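Local coordinates for conserved domain protein (Streptococcus pneumoniae, PDB 4IAJ), which is of unknown function but belongs to the DUF4649 family and folds into a small antiparallel sheet with two helices, at residues Val3-Ile7 and Leu49-Gly53. Numbering follows the deposited sequence.
Sequences VLNMI and LTYKG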
ATOM      1  N   VAL B   3       0.442 -37.488   2.121  1.00 58.38           N
ATOM      2  CA  VAL B   3       1.230 -36.256   2.083  1.00 60.39           C
ATOM      3  C   VAL B   3       0.929 -35.404   3.308  1.00 55.30           C
ATOM      4  O   VAL B   3      -0.232 -35.204   3.639  1.00 51.61           O
ATOM      5  CB  VAL B   3       0.913 -35.429   0.811  1.00 59.77           C
ATOM      6  CG1 VAL B   3       1.787 -34.187   0.737  1.00 59.30           C
ATOM      7  CG2 VAL B   3       1.083 -36.289  -0.437  1.00 63.01           C
ATOM      8  N   LEU B   4       1.959 -34.876   3.965  1.00 59.24           N
ATOM      9  CA  LEU B   4       1.741 -34.084   5.178  1.00 62.21           C
ATOM     10  C   LEU B   4       0.932 -32.813   4.877  1.00 58.84           C
ATOM     11  O   LEU B   4      -0.038 -32.507   5.574  1.00 58.79           O
ATOM     12  CB  LEU B   4       3.071 -33.727   5.850  1.00 68.80           C
ATOM     13  CG  LEU B   4       2.994 -33.237   7.302  1.00 70.35           C
ATOM     14  CD1 LEU B   4       2.545 -34.354   8.241  1.00 71.37           C
ATOM     15  CD2 LEU B   4       4.338 -32.665   7.740  1.00 70.81           C
ATOM     16  N   ASN B   5       1.323 -32.092   3.828  1.00 54.43           N
ATOM     17  CA  ASN B   5       0.662 -30.835   3.453  1.00 46.60           C
ATOM     18  C   ASN B   5      -0.005 -30.876   2.088  1.00 43.79           C
ATOM     19  O   ASN B   5       0.634 -31.168   1.074  1.00 39.40           O
ATOM     20  CB  ASN B   5       1.676 -29.708   3.465  1.00 43.69           C
ATOM     21  CG  ASN B   5       2.259 -29.488   4.830  1.00 43.40           C
ATOM     22  OD1 ASN B   5       1.526 -29.339   5.805  1.00 45.35           O
ATOM     23  ND2 ASN B   5       3.579 -29.478   4.917  1.00 45.90           N
HETATM   24  N   MSE B   6      -1.284 -30.532   2.057  1.00 39.09           N
HETATM   25  CA  MSE B   6      -2.004 -30.485   0.794  1.00 41.90           C
HETATM   26  C   MSE B   6      -1.423 -29.471  -0.186  1.00 37.60           C
HETATM   27  O   MSE B   6      -1.437 -29.733  -1.384  1.00 37.79           O
HETATM   28  CB  MSE B   6      -3.472 -30.158   1.031  1.00 46.99           C
HETATM   29  CG  MSE B   6      -4.321 -31.073   0.164  1.00 54.37           C
HETATM   30 SE   MSE B   6      -6.163 -30.551   0.517  0.75 66.99          SE
HETATM   31  CE  MSE B   6      -6.368 -31.678   2.119  1.00 66.80           C
ATOM     32  N   ILE B   7      -0.922 -28.334   0.305  1.00 32.39           N
ATOM     33  CA  ILE B   7      -0.319 -27.303  -0.554  1.00 34.27           C
ATOM     34  C   ILE B   7       1.088 -26.906  -0.085  1.00 31.51           C
ATOM     35  O   ILE B   7       1.296 -26.599   1.083  1.00 35.56           O
ATOM     36  CB  ILE B   7      -1.207 -26.051  -0.668  1.00 35.62           C
ATOM     37  CG1 ILE B   7      -2.556 -26.442  -1.255  1.00 38.75           C
ATOM     38  CG2 ILE B   7      -0.554 -25.007  -1.562  1.00 33.16           C
ATOM     39  CD1 ILE B   7      -3.509 -25.290  -1.456  1.00 42.46           C
ATOM     40  N   LEU B  49       4.697 -25.565  -7.413  1.00 26.48           N
ATOM     41  CA  LEU B  49       3.387 -25.608  -6.762  1.00 27.32           C
ATOM     42  C   LEU B  49       2.959 -27.060  -6.659  1.00 27.51           C
ATOM     43  O   LEU B  49       2.757 -27.714  -7.671  1.00 31.28           O
ATOM     44  CB  LEU B  49       2.359 -24.807  -7.547  1.00 25.81           C
ATOM     45  CG  LEU B  49       0.888 -24.985  -7.176  1.00 27.51           C
ATOM     46  CD1 LEU B  49       0.613 -24.495  -5.754  1.00 31.26           C
ATOM     47  CD2 LEU B  49       0.008 -24.245  -8.162  1.00 29.67           C
ATOM     48  N   THR B  50       2.806 -27.549  -5.430  1.00 27.57           N
ATOM     49  CA  THR B  50       2.530 -28.960  -5.175  1.00 30.42           C
ATOM     50  C   THR B  50       1.181 -29.068  -4.479  1.00 31.93           C
ATOM     51  O   THR B  50       0.981 -28.507  -3.390  1.00 36.13           O
ATOM     52  CB  THR B  50       3.634 -29.607  -4.310  1.00 33.30           C
ATOM     53  OG1 THR B  50       4.912 -29.465  -4.954  1.00 35.27           O
ATOM     54  CG2 THR B  50       3.376 -31.071  -4.107  1.00 37.93           C
ATOM     55  N   TYR B  51       0.264 -29.781  -5.120  1.00 32.78           N
ATOM     56  CA  TYR B  51      -1.076 -30.003  -4.605  1.00 34.07           C
ATOM     57  C   TYR B  51      -1.291 -31.486  -4.299  1.00 34.38           C
ATOM     58  O   TYR B  51      -1.279 -32.320  -5.204  1.00 35.14           O
ATOM     59  CB  TYR B  51      -2.111 -29.516  -5.611  1.00 32.53           C
ATOM     60  CG  TYR B  51      -3.527 -29.752  -5.166  1.00 33.09           C
ATOM     61  CD1 TYR B  51      -4.099 -28.962  -4.176  1.00 37.63           C
ATOM     62  CD2 TYR B  51      -4.294 -30.760  -5.722  1.00 35.21           C
ATOM     63  CE1 TYR B  51      -5.404 -29.171  -3.760  1.00 39.37           C
ATOM     64  CE2 TYR B  51      -5.599 -30.975  -5.313  1.00 36.36           C
ATOM     65  CZ  TYR B  51      -6.147 -30.172  -4.331  1.00 38.92           C
ATOM     66  OH  TYR B  51      -7.438 -30.363  -3.912  1.00 39.09           O
ATOM     67  N   LYS B  52      -1.502 -31.805  -3.026  1.00 36.91           N
ATOM     68  CA  LYS B  52      -1.589 -33.199  -2.561  1.00 40.67           C
ATOM     69  C   LYS B  52      -0.414 -34.039  -3.052  1.00 41.53           C
ATOM     70  O   LYS B  52      -0.588 -35.197  -3.407  1.00 44.94           O
ATOM     71  CB  LYS B  52      -2.896 -33.836  -3.013  1.00 40.72           C
ATOM     72  CG  LYS B  52      -4.107 -33.003  -2.660  1.00 43.78           C
ATOM     73  CD  LYS B  52      -5.401 -33.710  -3.025  1.00 45.94           C
ATOM     74  CE  LYS B  52      -5.772 -34.745  -1.993  1.00 49.89           C
ATOM     75  NZ  LYS B  52      -7.240 -34.959  -2.019  1.00 57.13           N
ATOM     76  N   GLY B  53       0.770 -33.437  -3.092  1.00 41.41           N
ATOM     77  CA  GLY B  53       1.985 -34.116  -3.544  1.00 45.72           C
ATOM     78  C   GLY B  53       2.245 -34.109  -5.041  1.00 46.27           C
ATOM     79  O   GLY B  53       3.325 -34.522  -5.477  1.00 43.30           O
TER
HETATM   80  O   HOH W   1       1.217 -30.996  -1.810  1.00 31.80           O
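Met6 and Lys52 run alongside each other and point the same way, their chains so close that Met6 CG lies 3.4 Å from Lys52 CG, tighter than ordinary carbon contact. Their backbones are tied as well: Lys52 N donates to Met6 O over 2.6 Å, a short and nearly straight bond (167° at the hydrogen) whose donor is tilted slightly from the carbonyl plane. The same oxygen receives a CA-H...O contact from Tyr51 CA. Lys52 CG, turned beside its own backbone N (chi1 -51°), also rests over the rim of one face of the Tyr51 ring. Met6, a selenomethionine here, makes a Met-aromatic contact with that ring, its SE 5.5 Å from the centroid of the Tyr51 ring in an oblique approach.

One step along, Ile7 and Tyr51 form a non-hydrogen-bonded antiparallel pair with both side chains on one face of the sheet. Ile7 CG1 meets the ring edge at Tyr51 CD1, 4.2 Å away, while Ile7 CA makes a CA-H...O contact with Thr50 O. Beside the Lys52-Met6 bond a water fills in between the two backbones, accepting from Gly53 N at 2.8 Å and lying within hydrogen-bonding distance of Asn5 O and, less favourably, Thr50 O. Beyond it Val3 CG2 packs against Lys52 O, 3.6 Å off, at the exposed end.

The contact joins the N-terminal lead-in of strand 7-12 to the end of strand 46-51 and the turn toward strand 54-56. Met6 and Ile7 form a classic beta bulge opposite Phe23 of strand 18-23, on the other flank. Helix 26-35 covers the Ile7 and Tyr51 side chains through Tyr26, and Lys52 NZ reaches Asn78 O at the C-terminus.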